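Hypothetical protein (Geobacillus stearothermophilus, PDB 1U84) is of unknown function, a small all-helical bacterial protein of the DUF1871 family whose chain folds into four helices. Local coordinates at residues Q7-N10 with R11-E15; F23-G26 with K27-D31; E64-P67 with F68-L72. All coordinates share one frame; numbering follows the deposited sequence.

Interaction 1 of 3, residues Q7-N10 with R11-E15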
# COMPACT_ATOMS: atom_id res chain seq x y z
N GLN A 7 13.33 11.77 1.27
CA GLN A 7 12.50 10.66 1.77
C GLN A 7 11.12 11.12 2.23
O GLN A 7 10.35 10.32 2.73
CB GLN A 7 13.21 9.91 2.89
CG GLN A 7 14.45 9.14 2.42
CD GLN A 7 14.16 8.22 1.24
OE1 GLN A 7 14.65 8.45 0.14
NE2 GLN A 7 13.36 7.20 1.46
N GLN A 8 10.84 12.41 2.05
CA GLN A 8 9.55 13.01 2.44
C GLN A 8 8.36 12.29 1.79
O GLN A 8 7.40 11.92 2.49
CB GLN A 8 9.56 14.51 2.10
CG GLN A 8 9.88 14.82 0.64
CD GLN A 8 10.93 15.90 0.45
OE1 GLN A 8 11.97 15.88 1.11
NE2 GLN A 8 10.67 16.82 -0.47
N LEU A 9 8.43 12.09 0.47
CA LEU A 9 7.38 11.35 -0.24
C LEU A 9 7.25 9.93 0.34
O LEU A 9 6.16 9.48 0.63
CB LEU A 9 7.65 11.27 -1.74
CG LEU A 9 6.58 10.50 -2.53
CD1 LEU A 9 5.23 11.17 -2.39
CD2 LEU A 9 6.99 10.34 -3.99
N ASN A 10 8.37 9.24 0.51
CA ASN A 10 8.27 7.90 1.05
C ASN A 10 7.66 7.84 2.43
O ASN A 10 6.86 6.95 2.70
CB ASN A 10 9.64 7.21 1.00
CG ASN A 10 10.08 6.91 -0.43
OD1 ASN A 10 9.24 6.86 -1.33
ND2 ASN A 10 11.38 6.77 -0.65
N ARG A 11 8.02 8.78 3.30
CA ARG A 11 7.44 8.76 4.65
C ARG A 11 5.92 8.91 4.57
O ARG A 11 5.17 8.24 5.31
CB ARG A 11 8.08 9.82 5.58
CG ARG A 11 9.49 9.45 6.01
CD ARG A 11 10.02 10.42 7.10
NE ARG A 11 9.90 11.83 6.74
CZ ARG A 11 10.85 12.55 6.13
NH1 ARG A 11 12.01 11.99 5.80
NH2 ARG A 11 10.63 13.84 5.86
N LEU A 12 5.47 9.79 3.68
CA LEU A 12 4.03 10.03 3.50
C LEU A 12 3.33 8.78 2.96
O LEU A 12 2.28 8.35 3.48
CB LEU A 12 3.80 11.22 2.57
CG LEU A 12 2.39 11.80 2.57
CD1 LEU A 12 1.93 12.09 4.00
CD2 LEU A 12 2.44 13.06 1.73
N LEU A 13 3.92 8.16 1.94
CA LEU A 13 3.40 6.90 1.45
C LEU A 13 3.31 5.84 2.55
O LEU A 13 2.29 5.18 2.70
CB LEU A 13 4.24 6.34 0.29
CG LEU A 13 4.17 7.16 -1.00
CD1 LEU A 13 5.34 6.79 -1.87
CD2 LEU A 13 2.85 6.91 -1.73
N LEU A 14 4.38 5.69 3.32
CA LEU A 14 4.36 4.74 4.43
C LEU A 14 3.26 5.06 5.45
O LEU A 14 2.59 4.14 5.96
CB LEU A 14 5.72 4.61 5.13
CG LEU A 14 6.84 3.93 4.31
CD1 LEU A 14 8.19 4.19 4.95
CD2 LEU A 14 6.60 2.43 4.07
N GLU A 15 3.11 6.33 5.78
CA GLU A 15 2.01 6.75 6.67
C GLU A 15 0.64 6.35 6.15
O GLU A 15 -0.17 5.76 6.89
CB GLU A 15 2.06 8.24 6.95
CG GLU A 15 3.14 8.64 7.93
CD GLU A 15 3.29 10.16 8.01
OE1 GLU A 15 3.58 10.79 6.96
OE2 GLU A 15 3.12 10.72 9.12
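The guanidinium of Arg-11 lies with one face against the backbone of the turn before it: Gln-8 CA sits 3.7 Å above its plane and Gln-7 O is over the same face, both displaced toward the rim. Its two terminal nitrogens part company, NH1 approaching Gln-7 CB at 3.8 Å and NH2 approaching Gln-8 CB. The bend at chi3 (-52°) folds the arginine back along the helix toward its N-terminal end, while CG packs against Gln-7 O. That oxygen also accepts the bond from Arg-11 N at 2.9 Å. Here helix 8-20 begins, and its i to i+4 ladder is already regular: Leu-12 N bonds to Gln-8 O, Leu-13 N to Leu-9 O at 2.9 Å and Leu-14 N to Asn-10 O at 2.8 Å. One turn apart on another side of the helix, Leu-9 CG meets Leu-13 CD1 at 4.0 Å, the two side chains crossing at a slant. Leu-13 carries its CG beside the backbone N (chi1 -68°), which sets that carbon 3.5 Å from Leu-9 O, the acceptor of its own N-H. Both leucines also touch Leu-81 of helix 68-85, Leu-9 reaches Ala-85 as well, and Leu-13 continues to Leu-38 of helix 31-41. Leu-14 CG touches Asn-10 O at 3.4 Å, and the same side chain packs on Ala-34 and Leu-38.

Interaction 2 of 3, residues F23-G26 with K27-D31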
# COMPACT_ATOMS: atom_id res chain seq x y z
N PHE A 23 -7.47 -4.18 9.14
CA PHE A 23 -7.97 -5.12 10.16
C PHE A 23 -8.16 -4.48 11.54
O PHE A 23 -8.35 -5.18 12.54
CB PHE A 23 -7.05 -6.35 10.20
CG PHE A 23 -7.03 -7.11 8.90
CD1 PHE A 23 -8.21 -7.60 8.35
CD2 PHE A 23 -5.83 -7.30 8.21
CE1 PHE A 23 -8.20 -8.31 7.13
CE2 PHE A 23 -5.81 -7.99 6.98
CZ PHE A 23 -7.00 -8.47 6.44
N GLY A 24 -8.10 -3.15 11.60
CA GLY A 24 -8.37 -2.46 12.88
C GLY A 24 -7.36 -2.81 13.96
O GLY A 24 -7.70 -3.07 15.12
N LEU A 25 -6.09 -2.82 13.56
CA LEU A 25 -4.98 -3.18 14.45
C LEU A 25 -4.13 -1.97 14.89
O LEU A 25 -3.25 -2.09 15.75
CB LEU A 25 -4.07 -4.22 13.74
CG LEU A 25 -4.70 -5.55 13.31
CD1 LEU A 25 -3.73 -6.34 12.41
CD2 LEU A 25 -5.10 -6.41 14.51
N GLY A 26 -4.44 -0.81 14.32
CA GLY A 26 -3.68 0.41 14.55
C GLY A 26 -2.61 0.56 13.48
O GLY A 26 -2.10 -0.43 12.95
N LYS A 27 -2.25 1.82 13.22
CA LYS A 27 -1.33 2.15 12.12
C LYS A 27 0.07 1.55 12.28
O LYS A 27 0.79 1.39 11.29
CB LYS A 27 -1.27 3.67 11.90
CG LYS A 27 -0.56 4.47 13.01
CD LYS A 27 -0.78 5.98 12.82
CE LYS A 27 -0.06 6.80 13.88
NZ LYS A 27 0.02 8.26 13.52
N ASP A 28 0.45 1.20 13.51
CA ASP A 28 1.81 0.70 13.79
C ASP A 28 2.00 -0.80 13.59
O ASP A 28 3.11 -1.33 13.74
CB ASP A 28 2.19 1.05 15.24
CG ASP A 28 2.58 2.49 15.40
OD1 ASP A 28 2.86 3.14 14.38
OD2 ASP A 28 2.62 2.96 16.55
N ALA A 29 0.92 -1.51 13.28
CA ALA A 29 0.97 -2.96 13.19
C ALA A 29 1.47 -3.44 11.82
O ALA A 29 1.56 -4.65 11.58
CB ALA A 29 -0.43 -3.55 13.47
N TYR A 30 1.75 -2.49 10.91
CA TYR A 30 1.97 -2.87 9.49
C TYR A 30 3.29 -2.43 8.89
O TYR A 30 3.40 -2.30 7.67
CB TYR A 30 0.85 -2.30 8.62
CG TYR A 30 -0.57 -2.68 9.02
CD1 TYR A 30 -1.18 -3.83 8.52
CD2 TYR A 30 -1.32 -1.83 9.85
CE1 TYR A 30 -2.49 -4.17 8.88
CE2 TYR A 30 -2.63 -2.15 10.22
CZ TYR A 30 -3.22 -3.27 9.69
OH TYR A 30 -4.51 -3.56 10.04
N ASP A 31 4.30 -2.19 9.72
CA ASP A 31 5.57 -1.64 9.18
C ASP A 31 6.19 -2.53 8.11
O ASP A 31 6.74 -2.02 7.11
CB ASP A 31 6.59 -1.41 10.30
CG ASP A 31 6.18 -0.31 11.25
OD1 ASP A 31 5.27 0.50 10.94
OD2 ASP A 31 6.81 -0.23 12.32
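Tyr-30 reaches back along the loop so that its hydroxyl meets the backbone of Phe-23, whose N donates to Tyr-30 OH at 3.2 Å, coming in at the edge of the tyrosine ring, near its plane. The same hydroxyl is hydrogen-bonded to Asp-21 OD1. Leu-25 crosses the tyrosine at about a right angle: with its CG turned away from its own carbonyl carbon (chi1 -60°), CD1 lies 3.7 Å from Tyr-30 OH and CB touches Ala-29 CB. The Ala-29 methyl stands 4.0 Å above one face of the Tyr-30 ring, toward its rim. Gly-26 O approaches Tyr-30 CE2 at 3.3 Å and accepts a bond from Ala-29 N, which comes from above the carbonyl plane. A phenylalanine in place of Tyr-30 would probably leave Phe-23 N and Asp-21 OD1 without their shared hydroxyl partner and let this end of the loop shift. Asp-21 also takes bonds from Leu-25 N and Gly-26 N, holding the chain round the tyrosine tip. The Ala-29 N to Gly-26 O bond closes a type I beta turn over 26-29, and Tyr-30 follows as N-cap of helix 31-41: a helix-to-helix connection tied by a buried tyrosine.

Interaction 3 of 3, residues E64-P67 with F68-L72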
# COMPACT_ATOMS: atom_id res chain seq x y z
N GLU A 64 -5.58 -13.96 5.06
CA GLU A 64 -6.90 -13.42 4.75
C GLU A 64 -6.77 -12.58 3.48
O GLU A 64 -5.92 -11.70 3.42
CB GLU A 64 -7.37 -12.52 5.88
CG GLU A 64 -8.16 -13.25 6.95
CD GLU A 64 -8.38 -12.39 8.16
OE1 GLU A 64 -8.16 -11.17 8.06
OE2 GLU A 64 -8.75 -12.93 9.22
N PRO A 65 -7.59 -12.87 2.46
CA PRO A 65 -7.54 -12.05 1.25
C PRO A 65 -8.43 -10.80 1.38
O PRO A 65 -9.64 -10.91 1.61
CB PRO A 65 -8.09 -13.00 0.17
CG PRO A 65 -9.12 -13.82 0.93
CD PRO A 65 -8.56 -13.98 2.35
N ILE A 66 -7.82 -9.62 1.30
CA ILE A 66 -8.57 -8.38 1.31
C ILE A 66 -9.22 -8.29 -0.07
O ILE A 66 -8.56 -8.53 -1.08
CB ILE A 66 -7.67 -7.14 1.60
CG1 ILE A 66 -7.06 -7.24 3.00
CG2 ILE A 66 -8.45 -5.86 1.41
CD1 ILE A 66 -6.13 -6.11 3.40
N PRO A 67 -10.51 -7.96 -0.12
CA PRO A 67 -11.19 -7.80 -1.41
C PRO A 67 -10.38 -6.93 -2.37
O PRO A 67 -9.92 -5.85 -1.98
CB PRO A 67 -12.48 -7.11 -1.04
CG PRO A 67 -12.78 -7.69 0.31
CD PRO A 67 -11.43 -7.68 1.00
N PHE A 68 -10.23 -7.40 -3.60
CA PHE A 68 -9.49 -6.66 -4.61
C PHE A 68 -9.89 -5.18 -4.70
O PHE A 68 -8.99 -4.32 -4.77
CB PHE A 68 -9.55 -7.34 -5.99
CG PHE A 68 -8.62 -6.72 -7.00
CD1 PHE A 68 -7.30 -7.13 -7.08
CD2 PHE A 68 -9.07 -5.68 -7.84
CE1 PHE A 68 -6.42 -6.54 -8.01
CE2 PHE A 68 -8.21 -5.09 -8.76
CZ PHE A 68 -6.88 -5.53 -8.84
N PRO A 69 -11.19 -4.85 -4.79
CA PRO A 69 -11.52 -3.41 -4.93
C PRO A 69 -11.06 -2.54 -3.75
O PRO A 69 -10.77 -1.37 -3.95
CB PRO A 69 -13.04 -3.41 -5.06
CG PRO A 69 -13.38 -4.85 -5.60
CD PRO A 69 -12.39 -5.71 -4.84
N HIS A 70 -10.98 -3.11 -2.55
CA HIS A 70 -10.40 -2.38 -1.41
C HIS A 70 -8.90 -2.10 -1.67
O HIS A 70 -8.45 -0.98 -1.46
CB HIS A 70 -10.60 -3.15 -0.09
CG HIS A 70 -10.51 -2.29 1.12
ND1 HIS A 70 -11.46 -1.35 1.43
CD2 HIS A 70 -9.59 -2.24 2.12
CE1 HIS A 70 -11.13 -0.74 2.56
NE2 HIS A 70 -10.00 -1.26 2.99
N CYS A 71 -8.15 -3.13 -2.08
CA CYS A 71 -6.75 -2.97 -2.52
C CYS A 71 -6.62 -1.91 -3.63
O CYS A 71 -5.69 -1.10 -3.60
CB CYS A 71 -6.18 -4.29 -2.98
SG CYS A 71 -6.18 -5.53 -1.62
N LEU A 72 -7.53 -1.94 -4.60
CA LEU A 72 -7.46 -1.02 -5.73
C LEU A 72 -7.61 0.45 -5.33
O LEU A 72 -6.89 1.29 -5.86
CB LEU A 72 -8.48 -1.41 -6.81
CG LEU A 72 -8.43 -0.65 -8.12
CD1 LEU A 72 -7.10 -0.83 -8.83
CD2 LEU A 72 -9.58 -1.16 -8.97
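Pro-67 O accepts from two successive N-H groups of the first turn: Cys-71 N donates to it at 3.2 Å, lying in the carbonyl plane with an N-H...O angle of 166°, and His-70 N adds a weak bond to the same oxygen, bent to 123°. One residue on, Leu-72 N bonds to Phe-68 O at 2.8 Å, continuing the helical ladder. Just before the helix, Ile-66 O is held by a hydrogen bond from Gln-55 NE2 of helix 47-62. Beyond these bonds the contact is apolar. The CG2 branch of Ile-66 lies 3.8 Å from both His-70 CB and Cys-71 SG, and it comes within 3.9 Å of His-70 CD2, the isoleucine and histidine approaching each other obliquely. With SG beside the backbone N of Cys-71 (chi1 -61°), the sulfur lies against Ile-66. Pro-67 CB rests against Pro-69 CD at 4.1 Å, a looser proline-on-proline touch at the surface. Trp-20 of helix 8-20 meets Ile-66 and Cys-71, and its ring also meets the His-70 imidazole at a small interplanar angle; Tyr-58 packs on Ile-66 as well. Pro-67 is the N-cap of helix 68-85, followed by a second proline in the first turn, where no backbone N-H is needed for i to i+4 bonding, as is common at helix starts.

Overall arrangement
Interactions 1, 2 and 3 follow one another along the chain, and each lies at or just before the start of a helix: 8-20, 31-41 and 68-85. Interactions 1 and 2 are surface contacts, whereas interaction 3 is partly buried. Regular backbone bonds dominate 7-15, a tyrosine hydroxyl and an aspartate organise 23-31, and a proline carbonyl with apolar packing serves 64-72. Interactions 2 and 3 touch, Phe-23 CZ packing on Ile-66 CG1 at 3.7 Å. Interaction 1 stands about 22 Å from interaction 3 between centres, across the middle of the chain, yet it packs against the far end of helix 68-85, whose start interaction 3 forms.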